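Local coordinates for protein F2 like fibronectin-binding protein (Streptococcus pneumoniae, PDB 5A0N) that probably serves as a pneumococcal surface adhesin whose N-terminal domain carries an internal thioester for covalent attachment to host molecules, at residues Q144-I147 and W148-D152; P64-T67 and D68-P71. All coordinates share one frame; numbering follows the deposited sequence.

Contact 1: residues Q144-I147 and W148-D152; sequences QYEI and WRYTD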
loop_
_atom_site.group_PDB
_atom_site.type_symbol
_atom_site.label_atom_id
_atom_site.label_comp_id
_atom_site.label_asym_id
_atom_site.label_seq_id
_atom_site.Cartn_x
_atom_site.Cartn_y
_atom_site.Cartn_z
ATOM N N GLN A 144 -5.299 2.815 -0.691
ATOM C CA GLN A 144 -4.670 2.791 0.614
ATOM C C GLN A 144 -5.675 3.069 1.730
ATOM O O GLN A 144 -5.632 2.419 2.771
ATOM C CB GLN A 144 -3.519 3.781 0.655
ATOM C CG GLN A 144 -2.838 3.902 2.017
ATOM C CD GLN A 144 -2.081 2.674 2.404
ATOM O OE1 GLN A 144 -0.883 2.545 2.102
ATOM N NE2 GLN A 144 -2.739 1.774 3.131
ATOM N N TYR A 145 -6.505 4.081 1.572
ATOM C CA TYR A 145 -7.516 4.374 2.587
ATOM C C TYR A 145 -8.479 3.205 2.748
ATOM O O TYR A 145 -8.878 2.903 3.891
ATOM C CB TYR A 145 -8.249 5.701 2.354
ATOM C CG TYR A 145 -7.411 6.869 2.813
ATOM C CD1 TYR A 145 -7.266 7.132 4.174
ATOM C CD2 TYR A 145 -6.726 7.680 1.908
ATOM C CE1 TYR A 145 -6.438 8.167 4.624
ATOM C CE2 TYR A 145 -5.900 8.709 2.358
ATOM C CZ TYR A 145 -5.757 8.938 3.710
ATOM O OH TYR A 145 -4.926 9.915 4.184
ATOM N N GLU A 146 -8.844 2.523 1.663
ATOM C CA GLU A 146 -9.737 1.393 1.814
ATOM C C GLU A 146 -9.045 0.194 2.453
ATOM O O GLU A 146 -9.683 -0.528 3.227
ATOM C CB GLU A 146 -10.432 1.054 0.508
ATOM C CG GLU A 146 -11.772 0.317 0.698
ATOM C CD GLU A 146 -12.893 1.137 1.313
ATOM O OE1 GLU A 146 -12.628 2.251 1.822
ATOM O OE2 GLU A 146 -14.050 0.667 1.281
ATOM N N ILE A 147 -7.741 0.019 2.219
ATOM C CA ILE A 147 -7.008 -0.984 2.977
ATOM C C ILE A 147 -7.103 -0.696 4.467
ATOM O O ILE A 147 -7.353 -1.614 5.267
ATOM C CB ILE A 147 -5.561 -1.113 2.461
ATOM C CG1 ILE A 147 -5.605 -1.813 1.105
ATOM C CG2 ILE A 147 -4.635 -1.805 3.459
ATOM C CD1 ILE A 147 -4.281 -1.829 0.348
ATOM N N TRP A 148 -6.923 0.569 4.847
ATOM C CA TRP A 148 -6.990 0.984 6.248
ATOM C C TRP A 148 -8.396 0.880 6.844
ATOM O O TRP A 148 -8.530 0.744 8.061
ATOM C CB TRP A 148 -6.474 2.423 6.411
ATOM C CG TRP A 148 -5.011 2.557 6.277
ATOM C CD1 TRP A 148 -4.069 1.637 6.566
ATOM C CD2 TRP A 148 -4.308 3.745 5.856
ATOM N NE1 TRP A 148 -2.801 2.181 6.383
ATOM C CE2 TRP A 148 -2.933 3.470 5.915
ATOM C CE3 TRP A 148 -4.716 4.999 5.410
ATOM C CZ2 TRP A 148 -1.961 4.420 5.571
ATOM C CZ3 TRP A 148 -3.771 5.901 5.024
ATOM C CH2 TRP A 148 -2.407 5.621 5.113
ATOM N N ARG A 149 -9.433 0.895 6.021
ATOM C CA ARG A 149 -10.780 0.590 6.528
ATOM C C ARG A 149 -10.761 -0.765 7.209
ATOM O O ARG A 149 -11.363 -0.934 8.268
ATOM C CB ARG A 149 -11.782 0.587 5.375
ATOM C CG ARG A 149 -13.184 0.157 5.786
ATOM C CD ARG A 149 -14.148 0.214 4.631
ATOM N NE ARG A 149 -15.467 -0.252 5.009
ATOM C CZ ARG A 149 -16.464 -0.412 4.152
ATOM N NH1 ARG A 149 -16.338 -0.050 2.902
ATOM N NH2 ARG A 149 -17.634 -0.886 4.571
ATOM N N TYR A 150 -10.055 -1.709 6.603
ATOM C CA TYR A 150 -10.001 -3.083 7.096
ATOM C C TYR A 150 -8.874 -3.390 8.056
ATOM O O TYR A 150 -9.042 -4.259 8.909
ATOM C CB TYR A 150 -10.049 -4.039 5.896
ATOM C CG TYR A 150 -11.282 -3.817 5.049
ATOM C CD1 TYR A 150 -12.531 -4.126 5.553
ATOM C CD2 TYR A 150 -11.212 -3.287 3.772
ATOM C CE1 TYR A 150 -13.658 -3.912 4.812
ATOM C CE2 TYR A 150 -12.334 -3.062 3.007
ATOM C CZ TYR A 150 -13.568 -3.362 3.526
ATOM O OH TYR A 150 -14.734 -3.152 2.797
ATOM N N THR A 151 -7.714 -2.703 7.970
ATOM C CA THR A 151 -6.663 -2.935 8.931
ATOM C C THR A 151 -6.913 -2.203 10.241
ATOM O O THR A 151 -6.474 -2.661 11.289
ATOM C CB THR A 151 -5.271 -2.564 8.403
ATOM O OG1 THR A 151 -5.262 -1.175 8.068
ATOM C CG2 THR A 151 -4.889 -3.382 7.185
ATOM N N ASP A 152 -7.585 -1.054 10.161
ATOM C CA ASP A 152 -7.633 -0.101 11.264
ATOM C C ASP A 152 -9.013 0.528 11.527
ATOM O O ASP A 152 -9.150 1.402 12.383
ATOM C CB ASP A 152 -6.576 1.020 11.062
ATOM C CG ASP A 152 -5.185 0.510 11.228
ATOM O OD1 ASP A 152 -4.795 0.305 12.400
ATOM O OD2 ASP A 152 -4.489 0.297 10.223
HETATM O O HOH W 1 -14.508 -1.870 0.520
#
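Gln144 lies flat on the indole of Trp148, one turn further along the same helix. Its CG sits over the six-membered ring as a CH-pi contact, 3.6 Å from the centroid, and the amide continues toward the pyrrole half, its plane only 17° from that of the indole. The bend at chi2 (68°) lays the amide along the ring. NE2 of Gln144 comes within 3.3 Å of Trp148 CE2, while OE1 accepts a hydrogen bond from the backbone N of Cys56. Tyr145 meets the same indole differently: the benzo edge of Trp148 points into the tyrosine's face in a T-shaped stack, with planes 80° apart and Trp148 CZ3 3.5 Å from Tyr145 CE1.

All this belongs to the last two turns of helix 132-152, in the helical insertion of the thioester domain. Gln144 is probably the thioester partner of Cys56, the chain's sole cysteine, with Trp148 of the same ΦQxxΦW motif packed on its amide. The glutamine is modelled as an intact carboxamide, NE2 included, without the thioester bond. MES buffer binds beside the tryptophan.

Glu146 and Arg149 lie side by side, pointing the same way. Arg149 NH1 donates a hydrogen bond to the syn side of Glu146 OE2 at 2.9 Å; OE2 is nearly in the guanidinium plane, NH1 somewhat out of the carboxylate plane, the two groups being steeply turned. Arg180 pairs with the same oxygen, so two positive charges probably favour the ionised carboxylate. Water 1 donates to Glu146 OE2 at 2.7 Å and lies 2.6 Å from Tyr150 OH. Ile147 O accepts Thr151 N at 2.9 Å.

Contact 2: residues P64-T67 and D68-P71; sequences PSFT and DEKP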
loop_
_atom_site.group_PDB
_atom_site.type_symbol
_atom_site.label_atom_id
_atom_site.label_comp_id
_atom_site.label_asym_id
_atom_site.label_seq_id
_atom_site.Cartn_x
_atom_site.Cartn_y
_atom_site.Cartn_z
ATOM N N PRO A 64 7.255 5.174 6.931
ATOM C CA PRO A 64 8.647 5.260 6.460
ATOM C C PRO A 64 8.876 6.397 5.488
ATOM O O PRO A 64 7.955 6.881 4.830
ATOM C CB PRO A 64 8.859 3.904 5.783
ATOM C CG PRO A 64 7.488 3.626 5.208
ATOM C CD PRO A 64 6.522 4.094 6.259
ATOM N N SER A 65 10.143 6.800 5.385
ATOM C CA SER A 65 10.501 7.855 4.443
ATOM C C SER A 65 11.993 7.755 4.132
ATOM O O SER A 65 12.719 6.961 4.715
ATOM C CB SER A 65 10.173 9.233 5.039
ATOM O OG SER A 65 10.903 9.476 6.244
ATOM N N PHE A 66 12.398 8.565 3.163
ATOM C CA PHE A 66 13.771 8.541 2.646
ATOM C C PHE A 66 14.193 9.955 2.263
ATOM O O PHE A 66 14.896 10.162 1.261
ATOM C CB PHE A 66 13.869 7.571 1.471
ATOM C CG PHE A 66 15.283 7.203 1.061
ATOM C CD1 PHE A 66 16.172 6.666 1.974
ATOM C CD2 PHE A 66 15.708 7.364 -0.241
ATOM C CE1 PHE A 66 17.458 6.303 1.608
ATOM C CE2 PHE A 66 17.001 6.991 -0.630
ATOM C CZ PHE A 66 17.869 6.467 0.311
ATOM N N THR A 67 13.809 10.933 3.060
ATOM C CA THR A 67 14.144 12.310 2.740
ATOM C C THR A 67 15.661 12.552 2.837
ATOM O O THR A 67 16.284 12.125 3.800
ATOM C CB THR A 67 13.383 13.249 3.686
ATOM O OG1 THR A 67 11.975 12.948 3.636
ATOM C CG2 THR A 67 13.627 14.699 3.326
ATOM N N ASP A 68 16.221 13.222 1.828
ATOM C CA ASP A 68 17.652 13.492 1.791
ATOM C C ASP A 68 18.453 12.198 1.886
ATOM O O ASP A 68 19.594 12.180 2.365
ATOM C CB ASP A 68 18.093 14.494 2.879
ATOM C CG ASP A 68 17.471 15.857 2.714
ATOM O OD1 ASP A 68 17.038 16.190 1.580
ATOM O OD2 ASP A 68 17.446 16.630 3.720
ATOM N N GLU A 69 17.884 11.117 1.365
ATOM C CA GLU A 69 18.530 9.793 1.405
ATOM C C GLU A 69 18.865 9.316 2.804
ATOM O O GLU A 69 19.771 8.499 2.997
ATOM C CB GLU A 69 19.723 9.736 0.450
ATOM C CG GLU A 69 19.338 10.139 -0.960
ATOM C CD GLU A 69 20.111 9.457 -2.048
ATOM O OE1 GLU A 69 19.752 8.317 -2.451
ATOM O OE2 GLU A 69 21.069 10.079 -2.483
ATOM N N LYS A 70 18.069 9.728 3.779
ATOM C CA LYS A 70 18.232 9.266 5.167
ATOM C C LYS A 70 17.018 8.374 5.445
ATOM O O LYS A 70 15.888 8.837 5.507
ATOM C CB LYS A 70 18.258 10.445 6.154
ATOM C CG LYS A 70 19.290 11.533 5.896
ATOM C CD LYS A 70 20.713 11.026 5.906
ATOM C CE LYS A 70 21.764 12.092 5.500
ATOM N NZ LYS A 70 21.940 12.175 3.987
ATOM N N PRO A 71 17.236 7.076 5.624
ATOM C CA PRO A 71 16.064 6.206 5.815
ATOM C C PRO A 71 15.455 6.391 7.195
ATOM O O PRO A 71 16.150 6.493 8.184
ATOM C CB PRO A 71 16.649 4.798 5.680
ATOM C CG PRO A 71 18.090 4.951 6.089
ATOM C CD PRO A 71 18.497 6.321 5.615
HETATM O O HOH W 2 13.585 10.281 5.929
#
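The ring of Phe66 carries the alpha carbon of Glu69 over the centre of one face, a CH-pi contact 3.6 Å from Glu69 CA to the ring centroid, while Pro71 CA lies at its edge, in the plane. Tyr20 and His47, from other parts of the chain, also meet this ring, His47 in an edge-to-face stack. What brings Glu69 over the phenylalanine is a tight beta turn, Thr67 to Lys70, closed by Lys70 N donating to Thr67 O at 3.0 Å. Its two central residues, Asp68 and Glu69, are both left-handed helical, which makes it a type III' turn. A weak bond from Glu69 N to Phe66 O overlaps it.

The Glu69 carboxylate stands almost perpendicular to the ring, with OE1 3.6 Å from Phe66 CE2 and weakly hydrogen-bonded to His47 ND1. Thr67 and Asp68 have their side-chain partners elsewhere: Thr67 OG1 bonds to Lys27 O, Asp68 OD2 to Ser30 OG. Where the two arms of the loop come together, water 2 bridges them, accepting a hydrogen bond from Thr67 N and donating one to Lys70 O, with Ser65 OG as a third partner. Lys70, bent at chi2 and chi4, curls back over the turn until its NZ donates to Asp68 O at 2.9 Å.

Contact 2 comes first along the chain, in the loop between strands 55-56 and 75-78, the two outer strands of the four-stranded antiparallel sheet; contact 1 follows much later, at the end of helix 132-152. Their centres lie 24 Å apart and their nearest atoms about 9 Å, so they do not meet. The common neighbour is the region round strand 55-56: Gln144 and Trp148 reach Cys56, and contact 2 begins eight residues beyond the end of that strand. Leu39 touches both Gln144 and Pro64. Contact 1 thus lies on the helical side facing Cys56, the probable thioester cysteine, and contact 2 is a surface turn packed on strand 19-21.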